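Local atomic coordinates of lactate dehydrogenase, adjacent gene encodes predicted malate dehydrogenase (Cryptosporidium parvum, PDB entry 4ND2), a protein that probably interconverts (S)-lactate and pyruvate with NAD(+) or NADH as cofactor, and binds pyruvate together with an NAD analogue held by its Rossmann-type domain. Residues Cys143-Val148 / Val241-Ala246; Met127-Gln132 / Gly269-Val274; Val213-Thr216 / Lys221-Ala224. All coordinates share one frame; numbering follows the deposited sequence.

Contact 1: residues Cys143-Val148 / Val241-Ala246; sequences CGMAGV and VKMAEA. With A3D (3-acetylpyridine adenine dinucleotide), chain C.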
# COMPACT_ATOMS: atom_id res chain seq x y z
N CYS A 143 23.00 0.97 -15.43
CA CYS A 143 22.03 1.58 -16.33
C CYS A 143 21.69 2.99 -15.87
O CYS A 143 22.13 3.43 -14.80
CB CYS A 143 20.77 0.72 -16.41
SG CYS A 143 19.80 0.68 -14.88
N GLY A 144 20.91 3.71 -16.67
CA GLY A 144 20.52 5.08 -16.36
C GLY A 144 19.02 5.28 -16.31
O GLY A 144 18.30 4.74 -17.15
N MET A 145 18.56 6.05 -15.33
CA MET A 145 17.16 6.46 -15.27
C MET A 145 16.93 7.58 -16.27
O MET A 145 17.55 8.64 -16.18
CB MET A 145 16.78 6.94 -13.87
CG MET A 145 15.28 7.18 -13.66
SD MET A 145 14.56 8.53 -14.62
CE MET A 145 15.36 9.95 -13.87
N ALA A 146 16.03 7.34 -17.22
CA ALA A 146 15.61 8.38 -18.15
C ALA A 146 14.28 8.01 -18.79
O ALA A 146 13.31 8.76 -18.70
CB ALA A 146 16.66 8.62 -19.22
N GLY A 147 14.25 6.85 -19.44
CA GLY A 147 13.07 6.37 -20.16
C GLY A 147 11.79 6.31 -19.34
O GLY A 147 10.72 6.59 -19.87
N VAL A 148 11.89 5.94 -18.07
CA VAL A 148 10.72 5.89 -17.19
C VAL A 148 10.13 7.30 -17.02
O VAL A 148 8.91 7.47 -17.06
CB VAL A 148 11.02 5.26 -15.82
CG1 VAL A 148 9.84 5.40 -14.87
CG2 VAL A 148 11.38 3.79 -15.98
N VAL A 241 13.12 4.86 -8.08
CA VAL A 241 12.60 3.89 -7.11
C VAL A 241 11.91 2.73 -7.83
O VAL A 241 12.08 1.57 -7.44
CB VAL A 241 11.63 4.55 -6.10
CG1 VAL A 241 10.98 3.50 -5.20
CG2 VAL A 241 12.37 5.57 -5.24
N LYS A 242 11.15 3.03 -8.87
CA LYS A 242 10.50 1.98 -9.67
C LYS A 242 11.55 1.03 -10.25
O LYS A 242 11.35 -0.19 -10.27
CB LYS A 242 9.64 2.57 -10.79
CG LYS A 242 8.48 3.45 -10.33
CD LYS A 242 7.52 2.75 -9.38
CE LYS A 242 6.78 1.60 -10.06
NZ LYS A 242 5.83 0.95 -9.11
N MET A 243 12.67 1.58 -10.71
CA MET A 243 13.77 0.77 -11.24
C MET A 243 14.43 -0.08 -10.15
O MET A 243 14.75 -1.24 -10.38
CB MET A 243 14.81 1.66 -11.93
CG MET A 243 14.28 2.34 -13.18
SD MET A 243 15.45 3.46 -13.95
CE MET A 243 16.72 2.32 -14.50
N ALA A 244 14.62 0.51 -8.97
CA ALA A 244 15.17 -0.21 -7.82
C ALA A 244 14.25 -1.35 -7.39
O ALA A 244 14.72 -2.45 -7.07
CB ALA A 244 15.42 0.74 -6.66
N GLU A 245 12.94 -1.09 -7.37
CA GLU A 245 11.92 -2.10 -7.07
C GLU A 245 12.01 -3.31 -8.01
O GLU A 245 11.93 -4.46 -7.56
CB GLU A 245 10.51 -1.52 -7.22
CG GLU A 245 10.04 -0.60 -6.12
CD GLU A 245 8.69 0.03 -6.45
OE1 GLU A 245 7.99 -0.50 -7.33
OE2 GLU A 245 8.33 1.04 -5.82
N ALA A 246 12.14 -3.04 -9.30
CA ALA A 246 12.22 -4.09 -10.32
C ALA A 246 13.38 -5.03 -10.06
O ALA A 246 13.24 -6.25 -10.20
CB ALA A 246 12.34 -3.47 -11.71
PA A3D C . 21.22 18.95 -6.47
O1A A3D C . 19.99 19.27 -5.67
O2A A3D C . 22.18 20.06 -6.81
O5B A3D C . 22.03 17.79 -5.73
C5B A3D C . 23.33 17.38 -6.13
C4B A3D C . 24.04 16.84 -4.90
O4B A3D C . 25.25 16.19 -5.29
C3B A3D C . 24.42 17.94 -3.92
O3B A3D C . 23.83 17.71 -2.63
C2B A3D C . 25.94 17.89 -3.84
O2B A3D C . 26.47 18.16 -2.55
C1B A3D C . 26.22 16.46 -4.28
N9A A3D C . 27.60 16.27 -4.78
C8A A3D C . 28.36 17.12 -5.50
N7A A3D C . 29.57 16.57 -5.76
C5A A3D C . 29.59 15.35 -5.20
C6A A3D C . 30.56 14.24 -5.10
N6A A3D C . 31.79 14.32 -5.66
N1A A3D C . 30.16 13.13 -4.43
C2A A3D C . 28.95 13.01 -3.86
N3A A3D C . 28.02 13.99 -3.92
C4A A3D C . 28.29 15.15 -4.56
O3 A3D C . 20.82 18.25 -7.88
PN A3D C . 19.50 17.36 -8.13
O1N A3D C . 18.34 18.29 -8.38
O2N A3D C . 19.38 16.30 -7.07
O5D A3D C . 19.89 16.63 -9.51
C5D A3D C . 20.97 15.70 -9.51
C4D A3D C . 21.35 15.29 -10.93
O4D A3D C . 20.27 14.57 -11.54
C3D A3D C . 21.66 16.47 -11.84
O3D A3D C . 22.82 16.19 -12.63
C2D A3D C . 20.45 16.57 -12.75
O2D A3D C . 20.75 17.11 -14.04
C1D A3D C . 20.05 15.11 -12.85
N1N A3D C . 18.67 14.90 -13.28
C2N A3D C . 18.44 14.00 -14.24
C3N A3D C . 17.15 13.76 -14.70
C7N A3D C . 16.89 12.75 -15.77
O7N A3D C . 15.75 12.63 -16.18
C8N A3D C . 18.00 11.91 -16.32
C4N A3D C . 16.09 14.46 -14.13
C5N A3D C . 16.35 15.39 -13.13
C6N A3D C . 17.66 15.59 -12.72
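M243 reaches C143, G144 and M145 through a chain that stays straight at chi2 (177°) and folds only at its last torsion (chi3 67°), which turns CE toward the strand while SD lies over the loop after it. The evidence is in the contacts: M243 CE sits 3.5 Å from C143 SG and 3.9 Å from G144 O, whereas M243 SD is 3.7 Å from both M145 CA and M145 CB. The two methionine side chains cross at about a right angle. V148 CG2 adds a looser touch on the stem, 4.3 Å from M243 CG. No hydrogen bond links the segments, so the join is apolar packing, and M243 supplies nearly half of the buried surface. M145 starts toward M243 but then bends away at chi2 and chi3, carrying M145 CE to 3.6 Å from the acetyl oxygen O7N of the dinucleotide; M145 O lies 3.3 Å from the acetyl methyl C8N. M145 is therefore shared between helix 234-248 and the cofactor. V255 and C257 on strand 253-261 also touch M243. The arrangement marks the edge of the Rossmann sheet, where strand 142-144 leads to the acetylpyridine end of the bound dinucleotide, the position of nicotinamide in NAD.

Contact 2: residues Met127-Gln132 / Gly269-Val274; sequences MVSHFQ and GIYMGV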
# COMPACT_ATOMS: atom_id res chain seq x y z
N MET A 127 26.88 9.84 -19.20
CA MET A 127 27.33 9.59 -17.82
C MET A 127 27.26 8.10 -17.47
O MET A 127 28.17 7.58 -16.82
CB MET A 127 26.51 10.40 -16.82
CG MET A 127 26.76 11.91 -16.84
SD MET A 127 28.44 12.43 -16.44
CE MET A 127 29.19 12.49 -18.07
N VAL A 128 26.21 7.41 -17.92
CA VAL A 128 26.07 5.97 -17.69
C VAL A 128 27.23 5.21 -18.32
O VAL A 128 27.85 4.36 -17.69
CB VAL A 128 24.75 5.41 -18.27
CG1 VAL A 128 24.72 3.89 -18.17
CG2 VAL A 128 23.55 6.00 -17.55
N SER A 129 27.50 5.53 -19.59
CA SER A 129 28.59 4.91 -20.34
C SER A 129 29.93 5.18 -19.67
O SER A 129 30.76 4.28 -19.52
CB SER A 129 28.61 5.44 -21.78
OG SER A 129 29.58 4.76 -22.55
N HIS A 130 30.14 6.43 -19.27
CA HIS A 130 31.35 6.82 -18.57
C HIS A 130 31.54 6.03 -17.27
O HIS A 130 32.62 5.51 -17.02
CB HIS A 130 31.34 8.32 -18.27
CG HIS A 130 32.61 8.82 -17.64
ND1 HIS A 130 33.81 8.82 -18.31
CD2 HIS A 130 32.86 9.32 -16.41
CE1 HIS A 130 34.75 9.30 -17.51
NE2 HIS A 130 34.20 9.61 -16.35
N PHE A 131 30.48 5.92 -16.47
CA PHE A 131 30.56 5.19 -15.21
C PHE A 131 30.90 3.71 -15.41
O PHE A 131 31.70 3.15 -14.67
CB PHE A 131 29.27 5.30 -14.39
CG PHE A 131 29.37 4.62 -13.05
CD1 PHE A 131 29.85 5.31 -11.95
CD2 PHE A 131 29.03 3.28 -12.91
CE1 PHE A 131 29.96 4.69 -10.72
CE2 PHE A 131 29.14 2.65 -11.68
CZ PHE A 131 29.61 3.36 -10.59
N GLN A 132 30.26 3.08 -16.40
CA GLN A 132 30.52 1.67 -16.68
C GLN A 132 31.98 1.46 -17.07
O GLN A 132 32.62 0.51 -16.61
CB GLN A 132 29.58 1.15 -17.77
CG GLN A 132 29.60 -0.36 -17.95
CD GLN A 132 30.79 -0.86 -18.76
OE1 GLN A 132 31.25 -0.19 -19.68
NE2 GLN A 132 31.28 -2.04 -18.42
N GLY A 269 26.66 -1.93 -29.55
CA GLY A 269 27.28 -1.67 -28.25
C GLY A 269 27.28 -0.20 -27.90
O GLY A 269 28.30 0.48 -28.00
N ILE A 270 26.12 0.30 -27.49
CA ILE A 270 25.96 1.69 -27.07
C ILE A 270 24.92 1.80 -25.96
O ILE A 270 23.90 1.10 -25.98
CB ILE A 270 25.56 2.60 -28.26
CG1 ILE A 270 25.59 4.08 -27.84
CG2 ILE A 270 24.19 2.22 -28.81
CD1 ILE A 270 25.29 5.04 -28.97
N TYR A 271 25.18 2.67 -24.98
CA TYR A 271 24.19 2.99 -23.95
C TYR A 271 23.18 3.99 -24.49
O TYR A 271 23.54 5.12 -24.83
CB TYR A 271 24.87 3.55 -22.69
CG TYR A 271 25.25 2.50 -21.68
CD1 TYR A 271 26.58 2.10 -21.54
CD2 TYR A 271 24.29 1.90 -20.88
CE1 TYR A 271 26.93 1.13 -20.61
CE2 TYR A 271 24.63 0.93 -19.95
CZ TYR A 271 25.96 0.55 -19.82
OH TYR A 271 26.30 -0.41 -18.90
N MET A 272 21.92 3.57 -24.59
CA MET A 272 20.83 4.46 -24.99
C MET A 272 19.49 3.96 -24.45
O MET A 272 19.37 2.82 -24.02
CB MET A 272 20.78 4.59 -26.51
CG MET A 272 20.33 3.33 -27.25
SD MET A 272 20.13 3.61 -29.01
CE MET A 272 19.47 2.03 -29.53
N GLY A 273 18.49 4.83 -24.51
CA GLY A 273 17.15 4.49 -24.05
C GLY A 273 16.50 3.40 -24.87
O GLY A 273 16.29 3.56 -26.07
N VAL A 274 16.19 2.28 -24.22
CA VAL A 274 15.49 1.16 -24.85
C VAL A 274 14.58 0.47 -23.83
O VAL A 274 14.80 0.61 -22.63
CB VAL A 274 16.47 0.10 -25.40
CG1 VAL A 274 17.22 0.63 -26.61
CG2 VAL A 274 17.45 -0.36 -24.32
O HOH W 1 27.92 3.58 -24.85
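The hydroxyl oxygen of Y271 faces two backbone carbonyls, those of V142 and H139, and must share its single proton between them; Q132 CG packs against it, 3.4 Å from Y271 OH. The two carbonyls tether the far end of the ring. V128 places CG1 anti to its own nitrogen (chi1 173°), which lays that methyl over a ring face, 3.6 Å from the centroid and only 22° off the normal: a CH-pi contact displaced toward the rim, with V128 CG1 3.4 Å from Y271 CD2. One turn along, Q132 approaches obliquely through CB, 3.9 Å from Y271 CE1. A bend at chi2 then carries its amide onward, and NE2 donates to the O of L137. S129, also oblique to the ring, lies on the same CD1/CE1 side as Q132, with S129 CA 3.7 Å from Y271 CD1. No direct hydrogen bond spans the segments; instead a water donates to S129 OG at 3.1 Å and accepts from Y271 N at 2.9 Å, satisfying that strand amide on the helix side. Helix and strand axes approach to 8.5 Å and run roughly antiparallel, at 141°. F260 of the neighbouring strand also meets the tyrosine ring. Here a helix of the NAD-binding Rossmann domain is docked on the antiparallel sheet of the C-terminal domain, with Y271 as the strand residue that meets the helix.

Contact 3: residues Val213-Thr216 / Lys221-Ala224; sequences VCHT and KEVA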
# COMPACT_ATOMS: atom_id res chain seq x y z
N VAL A 213 4.18 14.99 -28.63
CA VAL A 213 5.56 14.56 -28.86
C VAL A 213 6.54 15.69 -28.52
O VAL A 213 7.55 15.47 -27.85
CB VAL A 213 5.76 14.08 -30.32
CG1 VAL A 213 7.24 13.94 -30.67
CG2 VAL A 213 5.04 12.77 -30.55
N CYS A 214 6.22 16.90 -28.99
CA CYS A 214 7.02 18.08 -28.69
C CYS A 214 7.05 18.38 -27.19
O CYS A 214 8.11 18.66 -26.63
CB CYS A 214 6.47 19.29 -29.45
SG CYS A 214 7.32 20.85 -29.11
N HIS A 215 5.89 18.30 -26.56
CA HIS A 215 5.74 18.55 -25.12
C HIS A 215 6.60 17.58 -24.30
O HIS A 215 7.26 17.99 -23.34
CB HIS A 215 4.27 18.43 -24.72
CG HIS A 215 3.94 19.00 -23.38
ND1 HIS A 215 2.71 18.83 -22.78
CD2 HIS A 215 4.68 19.72 -22.50
CE1 HIS A 215 2.70 19.43 -21.61
NE2 HIS A 215 3.89 19.98 -21.41
N THR A 216 6.60 16.31 -24.70
CA THR A 216 7.44 15.29 -24.09
C THR A 216 8.92 15.67 -24.19
O THR A 216 9.66 15.57 -23.21
CB THR A 216 7.22 13.92 -24.74
OG1 THR A 216 5.84 13.56 -24.63
CG2 THR A 216 8.07 12.84 -24.08
N LYS A 221 12.37 21.52 -19.48
CA LYS A 221 12.46 22.98 -19.42
C LYS A 221 11.20 23.61 -18.85
O LYS A 221 11.28 24.60 -18.12
CB LYS A 221 12.73 23.57 -20.81
CG LYS A 221 14.03 23.10 -21.43
CD LYS A 221 14.39 23.88 -22.69
CE LYS A 221 15.73 23.42 -23.24
NZ LYS A 221 16.05 24.03 -24.56
N GLU A 222 10.04 23.04 -19.17
CA GLU A 222 8.77 23.53 -18.64
C GLU A 222 8.76 23.48 -17.11
O GLU A 222 8.33 24.43 -16.46
CB GLU A 222 7.60 22.71 -19.19
CG GLU A 222 6.24 23.34 -18.89
CD GLU A 222 5.06 22.43 -19.19
OE1 GLU A 222 3.93 22.94 -19.20
OE2 GLU A 222 5.26 21.22 -19.42
N VAL A 223 9.22 22.37 -16.55
CA VAL A 223 9.31 22.22 -15.10
C VAL A 223 10.40 23.15 -14.56
O VAL A 223 10.16 23.92 -13.63
CB VAL A 223 9.61 20.76 -14.70
CG1 VAL A 223 9.82 20.64 -13.19
CG2 VAL A 223 8.48 19.84 -15.15
N ALA A 224 11.59 23.09 -15.16
CA ALA A 224 12.75 23.87 -14.71
C ALA A 224 12.49 25.38 -14.70
O ALA A 224 12.87 26.06 -13.75
CB ALA A 224 13.96 23.55 -15.58
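H215 and E222 lie seven residues, about two turns, apart on one continuous helix, 206-227, with their CA atoms 8.7 Å from each other. All four residues between the segments are helical. An ideal helix rises about 10.5 Å over seven residues, so the shorter spacing is consistent with a bend toward the side bearing these two residues. The motif is a histidine-carboxylate hydrogen bond spanning i to i+7 along the surface of a helix of the C-terminal domain. H215 sets its ring beside its own carbonyl carbon, with CG opposite the backbone nitrogen (chi1 -165°), and the imidazole extends along the helix toward E222. The glutamate answers with an extended chain that carries its carboxylate back toward the ring. H215 NE2 donates to E222 OE2 at 2.7 Å, with 157° at the hydrogen. Relative to the imidazole the acceptor lies almost in plane; relative to the carboxylate the donor comes from the syn side but well above its plane, and the two flat groups are turned 56° apart. A carboxylate this close would probably favour the charged form of the histidine. F157 of helix 147-162 stacks on the imidazole, which would limit its rotation about chi2, while L46 of the second subunit packs on E222. The bond uses one glutamate oxygen: E222 OE1 stays 3.7 Å from H215 NE2.

In the fold
Along the chain the three contacts are nested: 213-216/221-224 lies inside the loop closed by contact 1, which lies inside the loop closed by contact 2. Contacts 1 and 2 have centres 14 Å apart and touch directly, G144 CA being 3.4 Å from V128 CG2. Helix 124-135 and strand 142-144, consecutive in the chain, thus connect them at the end of the Rossmann sheet. Contact 3 stands apart, its centre about 20 Å from that of contact 1 and 23 Å from that of contact 2. The first two join the domains, and contact 1 also carries M145 of the dinucleotide pocket; the third is local to one helix, with the E222 side chain about 9 Å from bound pyruvate.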